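Local coordinates for retinol dehydratase (Spodoptera frugiperda, PDB 1X8J), which converts retinol to anhydroretinol and, as a member of the cytosolic sulfotransferase family, probably does so by first transferring a sulfuryl group to the alcohol, at residues A[26-31]-A[202-207]; A[128-133]-A[299-304]; A[286-291]-A[309-314]. The protein carries 2 engineered substitutions. One frame throughout, in Å; residues are numbered along the deposited sequence.

Contact 1: residues A[26-31]-A[202-207]; sequences ANLGAF and YLLNKQ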
loop_
_atom_site.group_PDB
_atom_site.type_symbol
_atom_site.label_atom_id
_atom_site.label_comp_id
_atom_site.label_asym_id
_atom_site.label_seq_id
_atom_site.Cartn_x
_atom_site.Cartn_y
_atom_site.Cartn_z
ATOM N N ALA A 26 -2.966 -2.189 -3.447
ATOM C CA ALA A 26 -2.268 -0.956 -3.794
ATOM C C ALA A 26 -1.845 -0.901 -5.259
ATOM O O ALA A 26 -1.639 0.184 -5.809
ATOM C CB ALA A 26 -1.046 -0.780 -2.896
ATOM N N ASN A 27 -1.727 -2.060 -5.893
ATOM C CA ASN A 27 -1.301 -2.109 -7.285
ATOM C C ASN A 27 -2.333 -2.658 -8.262
ATOM O O ASN A 27 -2.287 -2.343 -9.448
ATOM C CB ASN A 27 -0.026 -2.936 -7.385
ATOM C CG ASN A 27 1.051 -2.453 -6.427
ATOM O OD1 ASN A 27 1.735 -3.261 -5.798
ATOM N ND2 ASN A 27 1.209 -1.129 -6.313
ATOM N N LEU A 28 -3.265 -3.468 -7.765
ATOM C CA LEU A 28 -4.283 -4.077 -8.622
ATOM C C LEU A 28 -5.714 -3.854 -8.137
ATOM O O LEU A 28 -6.666 -4.338 -8.758
ATOM C CB LEU A 28 -4.027 -5.579 -8.731
ATOM C CG LEU A 28 -2.623 -5.964 -9.184
ATOM C CD1 LEU A 28 -2.461 -7.475 -9.134
ATOM C CD2 LEU A 28 -2.380 -5.432 -10.590
ATOM N N GLY A 29 -5.859 -3.123 -7.036
ATOM C CA GLY A 29 -7.174 -2.862 -6.473
ATOM C C GLY A 29 -8.242 -2.342 -7.422
ATOM O O GLY A 29 -9.405 -2.721 -7.300
ATOM N N ALA A 30 -7.861 -1.484 -8.365
ATOM C CA ALA A 30 -8.826 -0.911 -9.300
ATOM C C ALA A 30 -9.451 -1.970 -10.186
ATOM O O ALA A 30 -10.587 -1.825 -10.624
ATOM C CB ALA A 30 -8.174 0.170 -10.152
ATOM N N PHE A 31 -8.714 -3.038 -10.451
ATOM C CA PHE A 31 -9.262 -4.095 -11.275
ATOM C C PHE A 31 -10.287 -4.859 -10.422
ATOM O O PHE A 31 -10.015 -5.215 -9.274
ATOM C CB PHE A 31 -8.161 -5.034 -11.770
ATOM C CG PHE A 31 -8.615 -5.952 -12.859
ATOM C CD1 PHE A 31 -9.024 -5.439 -14.086
ATOM C CD2 PHE A 31 -8.696 -7.324 -12.644
ATOM C CE1 PHE A 31 -9.513 -6.282 -15.086
ATOM C CE2 PHE A 31 -9.183 -8.173 -13.639
ATOM C CZ PHE A 31 -9.592 -7.651 -14.861
ATOM N N TYR A 202 -5.174 -2.829 -18.688
ATOM C CA TYR A 202 -5.671 -2.031 -17.568
ATOM C C TYR A 202 -5.945 -2.864 -16.328
ATOM O O TYR A 202 -7.008 -2.754 -15.726
ATOM C CB TYR A 202 -6.957 -1.287 -17.942
ATOM C CG TYR A 202 -6.851 -0.428 -19.177
ATOM C CD1 TYR A 202 -7.257 -0.910 -20.422
ATOM C CD2 TYR A 202 -6.402 0.884 -19.094
ATOM C CE1 TYR A 202 -7.232 -0.099 -21.553
ATOM C CE2 TYR A 202 -6.369 1.710 -20.221
ATOM C CZ TYR A 202 -6.792 1.213 -21.445
ATOM O OH TYR A 202 -6.819 2.039 -22.544
ATOM N N LEU A 203 -4.987 -3.696 -15.947
ATOM C CA LEU A 203 -5.130 -4.531 -14.766
ATOM C C LEU A 203 -4.467 -3.819 -13.595
ATOM O O LEU A 203 -4.923 -3.889 -12.452
ATOM C CB LEU A 203 -4.433 -5.874 -14.986
ATOM C CG LEU A 203 -4.865 -6.716 -16.182
ATOM C CD1 LEU A 203 -4.013 -7.985 -16.249
ATOM C CD2 LEU A 203 -6.334 -7.071 -16.038
ATOM N N LEU A 204 -3.381 -3.126 -13.913
ATOM C CA LEU A 204 -2.575 -2.411 -12.941
ATOM C C LEU A 204 -3.073 -0.989 -12.699
ATOM O O LEU A 204 -3.602 -0.358 -13.609
ATOM C CB LEU A 204 -1.134 -2.389 -13.449
ATOM C CG LEU A 204 -0.037 -1.768 -12.589
ATOM C CD1 LEU A 204 0.102 -2.547 -11.301
ATOM C CD2 LEU A 204 1.276 -1.779 -13.370
ATOM N N ASN A 205 -2.911 -0.494 -11.473
ATOM C CA ASN A 205 -3.332 0.863 -11.138
ATOM C C ASN A 205 -2.422 1.836 -11.888
ATOM O O ASN A 205 -1.191 1.739 -11.816
ATOM C CB ASN A 205 -3.237 1.124 -9.622
ATOM C CG ASN A 205 -4.232 0.290 -8.803
ATOM O OD1 ASN A 205 -5.268 -0.146 -9.300
ATOM N ND2 ASN A 205 -3.920 0.091 -7.530
ATOM N N LYS A 206 -3.032 2.775 -12.604
ATOM C CA LYS A 206 -2.287 3.752 -13.396
ATOM C C LYS A 206 -1.224 4.505 -12.595
ATOM O O LYS A 206 -0.263 5.024 -13.164
ATOM C CB LYS A 206 -3.258 4.749 -14.031
ATOM C CG LYS A 206 -4.415 4.094 -14.778
ATOM C CD LYS A 206 -5.751 4.664 -14.313
ATOM C CE LYS A 206 -6.929 3.937 -14.944
ATOM N NZ LYS A 206 -8.229 4.479 -14.442
ATOM N N GLN A 207 -1.392 4.556 -11.277
ATOM C CA GLN A 207 -0.439 5.259 -10.420
ATOM C C GLN A 207 0.730 4.373 -9.977
ATOM O O GLN A 207 1.725 4.867 -9.450
ATOM C CB GLN A 207 -1.159 5.833 -9.196
HETATM O O HOH W 1 -5.848 -1.863 -10.987
#

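Contact 2: residues A[128-133]-A[299-304]; sequences ENLDME and REIGIL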
loop_
_atom_site.group_PDB
_atom_site.type_symbol
_atom_site.label_atom_id
_atom_site.label_comp_id
_atom_site.label_asym_id
_atom_site.label_seq_id
_atom_site.Cartn_x
_atom_site.Cartn_y
_atom_site.Cartn_z
ATOM N N GLU A 128 -17.231 4.621 -23.332
ATOM C CA GLU A 128 -18.156 4.988 -24.400
ATOM C C GLU A 128 -17.750 4.612 -25.820
ATOM O O GLU A 128 -18.607 4.503 -26.695
ATOM C CB GLU A 128 -18.433 6.497 -24.366
ATOM C CG GLU A 128 -17.946 7.237 -23.120
ATOM C CD GLU A 128 -16.447 7.512 -23.130
ATOM O OE1 GLU A 128 -15.926 7.989 -24.163
ATOM O OE2 GLU A 128 -15.793 7.264 -22.096
ATOM N N ASN A 129 -16.459 4.420 -26.066
ATOM C CA ASN A 129 -16.018 4.082 -27.415
ATOM C C ASN A 129 -16.039 2.588 -27.714
ATOM O O ASN A 129 -15.801 2.163 -28.851
ATOM C CB ASN A 129 -14.622 4.646 -27.661
ATOM C CG ASN A 129 -14.557 6.138 -27.414
ATOM O OD1 ASN A 129 -15.456 6.884 -27.815
ATOM N ND2 ASN A 129 -13.492 6.584 -26.759
ATOM N N LEU A 130 -16.335 1.793 -26.693
ATOM C CA LEU A 130 -16.390 0.350 -26.855
ATOM C C LEU A 130 -17.357 -0.094 -27.943
ATOM O O LEU A 130 -18.403 0.522 -28.152
ATOM C CB LEU A 130 -16.811 -0.315 -25.540
ATOM C CG LEU A 130 -15.778 -0.474 -24.427
ATOM C CD1 LEU A 130 -16.455 -0.985 -23.166
ATOM C CD2 LEU A 130 -14.689 -1.441 -24.880
ATOM N N ASP A 131 -16.978 -1.153 -28.652
ATOM C CA ASP A 131 -17.839 -1.758 -29.659
ATOM C C ASP A 131 -18.552 -2.757 -28.737
ATOM O O ASP A 131 -18.005 -3.820 -28.427
ATOM C CB ASP A 131 -17.002 -2.498 -30.704
ATOM C CG ASP A 131 -17.848 -3.144 -31.783
ATOM O OD1 ASP A 131 -18.960 -3.620 -31.465
ATOM O OD2 ASP A 131 -17.399 -3.194 -32.948
ATOM N N MET A 132 -19.746 -2.402 -28.273
ATOM C CA MET A 132 -20.477 -3.252 -27.335
ATOM C C MET A 132 -20.805 -4.654 -27.788
ATOM O O MET A 132 -20.705 -5.588 -26.998
ATOM C CB MET A 132 -21.765 -2.568 -26.860
ATOM C CG MET A 132 -21.542 -1.414 -25.883
ATOM S SD MET A 132 -20.586 -1.826 -24.388
ATOM C CE MET A 132 -21.829 -2.760 -23.393
ATOM N N GLU A 133 -21.206 -4.824 -29.043
ATOM C CA GLU A 133 -21.532 -6.167 -29.487
ATOM C C GLU A 133 -20.311 -7.053 -29.258
ATOM O O GLU A 133 -20.393 -8.048 -28.546
ATOM C CB GLU A 133 -21.957 -6.179 -30.962
ATOM C CG GLU A 133 -22.465 -7.549 -31.432
ATOM C CD GLU A 133 -23.191 -7.504 -32.775
ATOM O OE1 GLU A 133 -23.552 -8.583 -33.295
ATOM O OE2 GLU A 133 -23.408 -6.394 -33.308
ATOM N N ARG A 299 -7.960 -3.913 -29.929
ATOM C CA ARG A 299 -7.850 -2.464 -29.828
ATOM C C ARG A 299 -9.034 -1.770 -30.516
ATOM O O ARG A 299 -9.486 -0.719 -30.069
ATOM C CB ARG A 299 -6.537 -1.985 -30.442
ATOM C CG ARG A 299 -6.206 -0.533 -30.106
ATOM C CD ARG A 299 -4.907 -0.125 -30.769
ATOM N NE ARG A 299 -3.827 -1.055 -30.446
ATOM C CZ ARG A 299 -3.194 -1.096 -29.278
ATOM N NH1 ARG A 299 -3.526 -0.251 -28.311
ATOM N NH2 ARG A 299 -2.237 -1.997 -29.075
ATOM N N GLU A 300 -9.529 -2.354 -31.602
ATOM C CA GLU A 300 -10.674 -1.792 -32.314
ATOM C C GLU A 300 -11.905 -1.968 -31.423
ATOM O O GLU A 300 -12.847 -1.182 -31.483
ATOM C CB GLU A 300 -10.883 -2.520 -33.644
ATOM C CG GLU A 300 -9.601 -2.687 -34.457
ATOM C CD GLU A 300 -9.784 -3.582 -35.668
ATOM O OE1 GLU A 300 -10.426 -4.649 -35.531
ATOM O OE2 GLU A 300 -9.275 -3.225 -36.754
ATOM N N ILE A 301 -11.894 -3.014 -30.601
ATOM C CA ILE A 301 -13.000 -3.252 -29.686
ATOM C C ILE A 301 -12.971 -2.180 -28.594
ATOM O O ILE A 301 -14.016 -1.778 -28.074
ATOM C CB ILE A 301 -12.916 -4.638 -29.035
ATOM C CG1 ILE A 301 -13.239 -5.714 -30.078
ATOM C CG2 ILE A 301 -13.864 -4.701 -27.843
ATOM C CD1 ILE A 301 -13.320 -7.126 -29.518
ATOM N N GLY A 302 -11.762 -1.726 -28.258
ATOM C CA GLY A 302 -11.602 -0.683 -27.259
ATOM C C GLY A 302 -11.098 -1.073 -25.880
ATOM O O GLY A 302 -11.252 -0.298 -24.938
ATOM N N ILE A 303 -10.479 -2.245 -25.739
ATOM C CA ILE A 303 -9.999 -2.647 -24.420
ATOM C C ILE A 303 -8.486 -2.681 -24.242
ATOM O O ILE A 303 -7.991 -3.223 -23.250
ATOM C CB ILE A 303 -10.560 -4.020 -24.009
ATOM C CG1 ILE A 303 -10.008 -5.112 -24.930
ATOM C CG2 ILE A 303 -12.074 -3.980 -24.035
ATOM C CD1 ILE A 303 -10.247 -6.528 -24.406
ATOM N N LEU A 304 -7.750 -2.100 -25.185
ATOM C CA LEU A 304 -6.287 -2.064 -25.087
ATOM C C LEU A 304 -5.778 -0.649 -24.832
ATOM O O LEU A 304 -6.298 0.315 -25.389
ATOM C CB LEU A 304 -5.655 -2.605 -26.369
ATOM C CG LEU A 304 -5.947 -4.059 -26.750
ATOM C CD1 LEU A 304 -5.084 -4.409 -27.949
ATOM C CD2 LEU A 304 -5.653 -5.018 -25.583
#

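Contact 3: residues A[286-291]-A[309-314]; sequences KFKNNG and HFIRKG. With A3P (adenosine-3'-5'-diphosphate), chain D.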
loop_
_atom_site.group_PDB
_atom_site.type_symbol
_atom_site.label_atom_id
_atom_site.label_comp_id
_atom_site.label_asym_id
_atom_site.label_seq_id
_atom_site.Cartn_x
_atom_site.Cartn_y
_atom_site.Cartn_z
ATOM N N LYS A 286 7.736 -9.197 -38.373
ATOM C CA LYS A 286 6.697 -9.837 -39.156
ATOM C C LYS A 286 5.600 -10.408 -38.237
ATOM O O LYS A 286 4.408 -10.226 -38.487
ATOM C CB LYS A 286 7.325 -10.940 -40.015
ATOM C CG LYS A 286 6.421 -11.501 -41.092
ATOM C CD LYS A 286 7.215 -12.377 -42.053
ATOM C CE LYS A 286 6.338 -12.886 -43.192
ATOM N NZ LYS A 286 7.118 -13.731 -44.141
ATOM N N PHE A 287 6.009 -11.083 -37.170
ATOM C CA PHE A 287 5.067 -11.674 -36.225
ATOM C C PHE A 287 4.266 -10.588 -35.496
ATOM O O PHE A 287 3.047 -10.703 -35.339
ATOM C CB PHE A 287 5.830 -12.531 -35.213
ATOM C CG PHE A 287 5.002 -13.598 -34.571
ATOM C CD1 PHE A 287 4.375 -14.573 -35.346
ATOM C CD2 PHE A 287 4.868 -13.652 -33.186
ATOM C CE1 PHE A 287 3.629 -15.588 -34.755
ATOM C CE2 PHE A 287 4.122 -14.663 -32.585
ATOM C CZ PHE A 287 3.501 -15.635 -33.372
ATOM N N LYS A 288 4.962 -9.544 -35.052
ATOM C CA LYS A 288 4.352 -8.415 -34.352
ATOM C C LYS A 288 3.282 -7.743 -35.213
ATOM O O LYS A 288 2.370 -7.097 -34.700
ATOM C CB LYS A 288 5.439 -7.399 -33.989
ATOM C CG LYS A 288 4.934 -6.064 -33.446
ATOM C CD LYS A 288 6.106 -5.166 -33.045
ATOM C CE LYS A 288 5.641 -3.798 -32.550
ATOM N NZ LYS A 288 4.785 -3.877 -31.335
ATOM N N ASN A 289 3.400 -7.901 -36.526
ATOM C CA ASN A 289 2.446 -7.314 -37.452
ATOM C C ASN A 289 1.483 -8.358 -38.006
ATOM O O ASN A 289 0.676 -8.070 -38.885
ATOM C CB ASN A 289 3.184 -6.618 -38.598
ATOM C CG ASN A 289 3.664 -5.237 -38.213
ATOM O OD1 ASN A 289 2.863 -4.316 -38.059
ATOM N ND2 ASN A 289 4.972 -5.086 -38.035
ATOM N N ASN A 290 1.570 -9.576 -37.484
ATOM C CA ASN A 290 0.697 -10.644 -37.930
ATOM C C ASN A 290 -0.647 -10.502 -37.222
ATOM O O ASN A 290 -0.755 -10.759 -36.022
ATOM C CB ASN A 290 1.312 -11.999 -37.607
ATOM C CG ASN A 290 0.520 -13.146 -38.198
ATOM O OD1 ASN A 290 -0.706 -13.084 -38.283
ATOM N ND2 ASN A 290 1.214 -14.205 -38.603
ATOM N N GLY A 291 -1.670 -10.101 -37.968
ATOM C CA GLY A 291 -2.987 -9.919 -37.381
ATOM C C GLY A 291 -3.601 -11.141 -36.719
ATOM O O GLY A 291 -4.470 -11.021 -35.855
ATOM N N HIS A 309 1.383 -3.331 -26.583
ATOM C CA HIS A 309 1.022 -4.366 -27.530
ATOM C C HIS A 309 1.324 -5.735 -26.935
ATOM O O HIS A 309 2.151 -5.843 -26.036
ATOM C CB HIS A 309 1.798 -4.170 -28.834
ATOM C CG HIS A 309 1.644 -2.804 -29.417
ATOM N ND1 HIS A 309 2.347 -1.714 -28.948
ATOM C CD2 HIS A 309 0.805 -2.332 -30.370
ATOM C CE1 HIS A 309 1.943 -0.629 -29.584
ATOM N NE2 HIS A 309 1.008 -0.976 -30.451
ATOM N N PHE A 310 0.652 -6.770 -27.430
ATOM C CA PHE A 310 0.895 -8.117 -26.928
ATOM C C PHE A 310 2.304 -8.528 -27.303
ATOM O O PHE A 310 3.026 -9.083 -26.485
ATOM C CB PHE A 310 -0.097 -9.120 -27.509
ATOM C CG PHE A 310 -1.425 -9.123 -26.819
ATOM C CD1 PHE A 310 -2.440 -8.250 -27.218
ATOM C CD2 PHE A 310 -1.677 -10.019 -25.776
ATOM C CE1 PHE A 310 -3.701 -8.266 -26.595
ATOM C CE2 PHE A 310 -2.932 -10.048 -25.145
ATOM C CZ PHE A 310 -3.948 -9.167 -25.559
ATOM N N ILE A 311 2.680 -8.252 -28.549
ATOM C CA ILE A 311 4.018 -8.556 -29.058
ATOM C C ILE A 311 4.749 -7.218 -28.951
ATOM O O ILE A 311 4.531 -6.323 -29.763
ATOM C CB ILE A 311 3.922 -9.032 -30.511
ATOM C CG1 ILE A 311 3.013 -10.270 -30.564
ATOM C CG2 ILE A 311 5.293 -9.358 -31.056
ATOM C CD1 ILE A 311 2.657 -10.744 -31.965
ATOM N N ARG A 312 5.607 -7.096 -27.938
ATOM C CA ARG A 312 6.313 -5.848 -27.631
ATOM C C ARG A 312 7.694 -5.555 -28.223
ATOM O O ARG A 312 7.806 -4.972 -29.301
ATOM C CB ARG A 312 6.382 -5.716 -26.104
ATOM C CG ARG A 312 6.518 -4.303 -25.569
ATOM C CD ARG A 312 6.247 -4.310 -24.079
ATOM N NE ARG A 312 7.139 -5.246 -23.391
ATOM C CZ ARG A 312 8.402 -4.978 -23.064
ATOM N NH1 ARG A 312 8.925 -3.793 -23.357
ATOM N NH2 ARG A 312 9.141 -5.892 -22.451
ATOM N N LYS A 313 8.737 -5.935 -27.493
ATOM C CA LYS A 313 10.121 -5.702 -27.894
ATOM C C LYS A 313 10.804 -6.973 -28.405
ATOM O O LYS A 313 11.647 -6.910 -29.300
ATOM C CB LYS A 313 10.902 -5.144 -26.703
ATOM C CG LYS A 313 11.311 -3.679 -26.808
ATOM C CD LYS A 313 12.634 -3.516 -27.556
ATOM C CE LYS A 313 13.316 -2.188 -27.221
ATOM N NZ LYS A 313 12.469 -0.985 -27.515
ATOM N N GLY A 314 10.453 -8.117 -27.820
ATOM C CA GLY A 314 11.019 -9.387 -28.244
ATOM C C GLY A 314 12.517 -9.537 -28.042
ATOM O O GLY A 314 13.198 -10.156 -28.857
HETATM P P1 A3P D . 8.474 -8.839 -24.316
HETATM O O1P A3P D . 9.772 -8.858 -23.622
HETATM O O2P A3P D . 8.605 -8.151 -25.601
HETATM O O3P A3P D . 7.443 -8.206 -23.466
HETATM P P2 A3P D . 3.855 -14.811 -24.218
HETATM O O4P A3P D . 4.160 -16.065 -23.538
HETATM O O5P A3P D . 3.435 -15.071 -25.598
HETATM O O6P A3P D . 2.812 -14.043 -23.481
HETATM O "O5'" A3P D . 5.169 -13.945 -24.239
HETATM C "C5'" A3P D . 5.217 -12.654 -24.798
HETATM C "C4'" A3P D . 6.677 -12.234 -24.988
HETATM O "O4'" A3P D . 7.196 -12.906 -26.184
HETATM C "C3'" A3P D . 6.840 -10.748 -25.251
HETATM O "O3'" A3P D . 8.065 -10.335 -24.597
HETATM C "C2'" A3P D . 6.799 -10.709 -26.785
HETATM O "O2'" A3P D . 7.192 -9.515 -27.464
HETATM C "C1'" A3P D . 7.633 -11.932 -27.123
HETATM N N9 A3P D . 7.406 -12.407 -28.497
HETATM C C8 A3P D . 6.214 -12.664 -29.160
HETATM N N7 A3P D . 6.347 -13.080 -30.394
HETATM C C5 A3P D . 7.726 -13.105 -30.578
HETATM C C6 A3P D . 8.589 -13.463 -31.694
HETATM N N6 A3P D . 8.131 -13.880 -32.889
HETATM N N1 A3P D . 9.972 -13.369 -31.508
HETATM C C2 A3P D . 10.486 -12.950 -30.311
HETATM N N3 A3P D . 9.777 -12.589 -29.204
HETATM C C4 A3P D . 8.402 -12.690 -29.399
#

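Contact 1: residues A[26-31]-A[202-207]
The type I beta turn from Leu28 to Phe31, where the chain leaves helix 18-28, closes over Asn205 in the loop that follows helix 187-200. Asn205 suits this place because its amide can donate and accept at once. Asn205 OD1 receives Ala30 N of the turn at 3.1 Å, in the carbonyl plane and on a lone pair, while Asn205 ND2 gives a weak bond to Ala26 O at 2.9 Å. The residue's backbone adds a third link, Asn205 N to Asn27 O at 2.8 Å, a fairly straight bond with an N-H...O angle of 161°. Held by one sound bond to the turn and a weak one to Ala26, the amide should be limited in its rotation. A bridging water donates to Leu203 O at 2.7 Å and weakly accepts from Phe31 N, adding a further polar link between turn and loop.

Beside this seam the contact turns apolar. Leu203 and Phe31 run side by side, and Leu203 CD2 sits over one face of the Phe31 ring in a CH-pi contact, 3.5 Å from its centroid and offset toward the rim. Phe31 CG lies anti to the backbone N (chi1 -167°), which carries the ring alongside the leucine. Leu28 CD2 packs on Leu204 CD1 at 3.9 Å. Phe31 also meets Tyr120 edge-to-face and touches the bound androsterone. Tyr202, with positive phi, is the C-prime residue of the Schellman motif ending helix 187-200; Leu204 leans back on that helix, and Leu28 reaches Met216 of helix 210-218.

Contact 2: residues A[128-133]-A[299-304]
Ile301 O, the carbonyl at the end of helix 297-301, is approached by two donors from neighbouring residues: Asp131 N gives it a hydrogen bond of 3.1 Å, and Leu130 CA a CA-H...O contact of 3.4 Å. The N-H points well at the oxygen (163°), with the donor tilted 20° from the carbonyl plane. The two residues lie where a 3-10 turn passes into helix 132-141, so the end of one helix is joined to the start of another.

Gly302 follows directly with positive phi, where a CB would press on the carbonyl oxygen before it; glycine takes this conformation readily, and its bare CA lets Leu130 come close. Leu130 CD2 reaches over the turn, 3.3 Å from Ile301 O, and makes its apolar contact with Ile303 CG2 at 3.7 Å. Ile303 suits this place because its two branches part: with chi1 at 66°, CG1 takes the crowded position between N and carbonyl carbon, and CG2 lies beside N to meet the leucine. Tyr135 of helix 132-141 touches both side chains. Leu130 also comes within about 4 Å of the side chain of Asn121, a calcium ligand, and Ile303 within about 4 Å of the bound androsterone.

Asp131 is the N-cap of helix 132-141, its OD1 accepting a weak hydrogen bond from Arg134 N. Asp131 thus serves two helices: its N-H satisfies a carbonyl at the C-terminal end of one, while its carboxylate would probably interact favourably with the partly positive N-terminal end of the next.

Contact 3: residues A[286-291]-A[309-314]
Phe287 and Ile311 meet beside the adenine of adenosine-3'-5'-diphosphate, where the RKGxxG motif of sulfotransferases, here beginning at Arg312, grips the 3'-phosphate. Lys313 N and Gly314 N both donate to A3P O2P, each at 2.9 Å. Gly314 has positive phi, a backbone shape glycine adopts easily, and its lack of a side chain suits its closeness to the nucleotide. Arg312 works on another oxygen: Arg312 NE reaches A3P O3P at 3.0 Å and NH2 adds a weaker bond, the chain being bent at chi3 (56°) to bring the guanidinium to the phosphate, with O2P over one of its faces. Its backbone N donates to the ribose O2'. On the adenine side, A3P N7 comes to the rim of the Phe287 ring, close to the ring plane, 3.2 Å from Phe287 CD2.

Ile311 packs against the helix residues Phe287 and Lys288, and its branched side chain lets it touch both. Ile311 CD1 reaches Phe287 CD2 at 3.9 Å, while Ile311 CG2 packs against Lys288 CB at 3.5 Å, the isoleucine and lysine chains running antiparallel past one another. Farther out, Phe287 rests on Thr77 and Glu81 of helix 76-87, which also contributes Thr76 N and Thr77 OG1 to nucleotide binding. Asn294 ND2 holds Lys288 O, and Arg73 NH2 binds Phe310 O just before the isoleucine. Lys288 is extended as far as CE, then bends at its last torsion (chi4 62°), and Lys288 NZ donates to Ile311 O at 2.9 Å, nearly along the C=O axis with a C=O...N angle of 162°.

Overall arrangement
All three contacts are partly buried, but contact 3 lies nearest the middle of the chain, while contacts 1 and 2 lie farther out and border the androsterone site through Phe31 and Ile303. Contacts 1 and 2 lie at helix ends; contact 1 adds asparagine side-chain bonds to a backbone one, whereas in contact 2 one backbone hydrogen bond runs beside apolar packing. Contact 3 mixes apolar packing with a lysine-to-carbonyl bond next to an anionic ligand. Packing joins them in a row: Tyr202 of contact 1 meets Ile303 and Leu304 of contact 2, which in turn meets contact 3 through Arg299 with His309 and Leu304 with Phe310. Contacts 1 and 3 do not touch.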